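Long-range contact in ABC transporter periplasmic-binding protein YTFQ (Escherichia coli, PDB 2VK2), which binds both anomers of galactofuranose in the periplasm as the solute-binding component of the YtfQRT-YjfF ABC transporter: residues 65-70 with 89-94. Residues are numbered along the deposited sequence; the frame is centred on the assembly and turned at random. Where two conformers were deposited one is given.
Sequences APVVAT and LDRSID. With GZL (beta-D-galactofuranose), chain B.
Ala69 and Asp94 join the backbones of two loops that leave neighbouring parallel strands, 61-64 and 86-89, the amide N of Asp94 donating to Ala69 O at 2.9 Å in a nearly straight bond (174°). Farther along, a water gives one proton to Pro66 O and the other to Ser92 O, bridging the gap where the two backbones stand apart. The ring of Pro66 packs against the other backbone: its CG rests 3.3 Å from Arg91 O, and its CB meets CG2 of Ile93 at 3.6 Å. Arg91 lies across the other loop, its aliphatic part passing over Pro66 O. Its chain runs extended from CG to NE (chi3 -177°), setting the guanidinium between Val67 O and the sugar. There NH1 donates to Val67 O at 2.9 Å, on a carbonyl lone pair and close to the guanidinium plane, while NE and NH2 donate hydrogen bonds to O5 and O4 of galactofuranose. O5 in turn donates to Asp90 OD1 at 2.7 Å, and Arg17 pairs with OD2 of that carboxylate. An alanine in place of Arg91 would probably leave Val67 O and the sugar's O4 and O5 without their arginine donors and open a gap between Pro66 O and the sugar. The carbonyl of Val67 thus helps to set the rotation of a ligand-binding guanidinium, here at the C-terminal ends of inner strands of a parallel sheet, within the interdomain sugar cleft of a periplasmic binding protein.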
# COMPACT_ATOMS: atom_id res chain seq x y z
N ALA A 65 -2.72 0.38 11.51
CA ALA A 65 -2.15 0.00 10.22
C ALA A 65 -0.81 -0.64 10.54
O ALA A 65 0.16 0.06 10.81
CB ALA A 65 -1.98 1.22 9.34
N PRO A 66 -0.76 -1.99 10.60
CA PRO A 66 0.44 -2.64 11.14
C PRO A 66 1.63 -2.59 10.18
O PRO A 66 1.56 -3.15 9.09
CB PRO A 66 -0.02 -4.09 11.36
CG PRO A 66 -1.09 -4.29 10.37
CD PRO A 66 -1.79 -2.97 10.21
N VAL A 67 2.71 -1.93 10.59
CA VAL A 67 3.81 -1.66 9.66
C VAL A 67 4.39 -2.97 9.09
O VAL A 67 4.66 -3.05 7.89
CB VAL A 67 4.92 -0.78 10.29
CG1 VAL A 67 5.55 -1.45 11.51
CG2 VAL A 67 5.97 -0.41 9.26
N VAL A 68 4.56 -3.96 9.96
CA VAL A 68 4.97 -5.31 9.55
C VAL A 68 3.97 -6.32 10.12
O VAL A 68 3.15 -5.97 10.97
CB VAL A 68 6.40 -5.64 10.03
CG1 VAL A 68 7.40 -4.68 9.40
CG2 VAL A 68 6.49 -5.62 11.55
N ALA A 69 4.04 -7.56 9.65
CA ALA A 69 3.03 -8.58 9.99
C ALA A 69 3.28 -9.29 11.32
O ALA A 69 2.35 -9.86 11.90
CB ALA A 69 2.92 -9.60 8.87
N THR A 70 4.53 -9.26 11.78
CA THR A 70 4.98 -10.00 12.95
C THR A 70 4.98 -9.13 14.20
O THR A 70 5.01 -7.91 14.11
CB THR A 70 6.42 -10.51 12.74
OG1 THR A 70 7.26 -9.39 12.40
CG2 THR A 70 6.48 -11.54 11.63
N LEU A 89 -6.08 -1.86 9.49
CA LEU A 89 -6.26 -1.12 8.21
C LEU A 89 -5.04 -1.29 7.34
O LEU A 89 -3.94 -1.08 7.75
CB LEU A 89 -6.47 0.38 8.51
CG LEU A 89 -7.85 0.86 9.03
CD1 LEU A 89 -8.34 0.18 10.33
CD2 LEU A 89 -7.77 2.38 9.18
N ASP A 90 -5.36 -1.68 6.10
CA ASP A 90 -4.46 -1.60 4.92
C ASP A 90 -3.23 -2.52 4.89
O ASP A 90 -2.74 -2.81 3.85
CB ASP A 90 -4.13 -0.12 4.58
CG ASP A 90 -2.95 0.46 5.34
OD1 ASP A 90 -1.85 -0.01 5.21
OD2 ASP A 90 -3.14 1.46 6.03
N ARG A 91 -2.81 -3.00 6.05
CA ARG A 91 -1.86 -4.16 6.15
C ARG A 91 -2.41 -5.19 7.14
O ARG A 91 -3.21 -4.86 7.95
CB ARG A 91 -0.48 -3.70 6.60
CG ARG A 91 0.13 -2.61 5.64
CD ARG A 91 1.57 -2.33 5.96
NE ARG A 91 2.04 -1.23 5.04
CZ ARG A 91 3.13 -0.52 5.21
NH1 ARG A 91 4.02 -0.79 6.14
NH2 ARG A 91 3.39 0.50 4.42
N SER A 92 -1.88 -6.39 6.98
CA SER A 92 -2.35 -7.53 7.76
C SER A 92 -1.28 -8.01 8.73
O SER A 92 -0.11 -7.64 8.62
CB SER A 92 -2.74 -8.67 6.82
OG SER A 92 -3.84 -8.31 6.01
N ILE A 93 -1.70 -8.83 9.69
CA ILE A 93 -0.77 -9.44 10.63
C ILE A 93 -0.83 -10.95 10.52
O ILE A 93 -1.81 -11.52 10.03
CB ILE A 93 -1.03 -8.98 12.09
CG1 ILE A 93 -2.37 -9.50 12.61
CG2 ILE A 93 -0.96 -7.45 12.18
CD1 ILE A 93 -2.65 -9.11 14.06
N ASP A 94 0.25 -11.58 10.97
CA ASP A 94 0.35 -13.03 10.99
C ASP A 94 0.28 -13.50 12.45
O ASP A 94 1.28 -13.47 13.16
CB ASP A 94 1.65 -13.48 10.33
CG ASP A 94 1.74 -14.99 10.14
OD1 ASP A 94 0.69 -15.67 10.12
OD2 ASP A 94 2.87 -15.50 10.01
C6 GZL B . -1.31 -0.35 1.22
C5 GZL B . -0.20 -0.10 1.94
C4 GZL B . 1.02 0.63 1.40
C3 GZL B . 0.95 1.43 0.12
C2 GZL B . 1.54 2.61 0.29
O6 GZL B . -2.34 -1.01 1.74
O5 GZL B . -0.10 -0.59 3.18
O4 GZL B . 1.49 1.59 2.35
O3 GZL B . 0.44 0.95 -1.01
C1 GZL B . 1.95 2.78 1.71
O2 GZL B . 1.75 3.57 -0.61
O1 GZL B . 3.36 2.90 1.84
O HOH W 1 1.96 -5.87 7.80
O HOH W 2 1.83 -10.41 14.67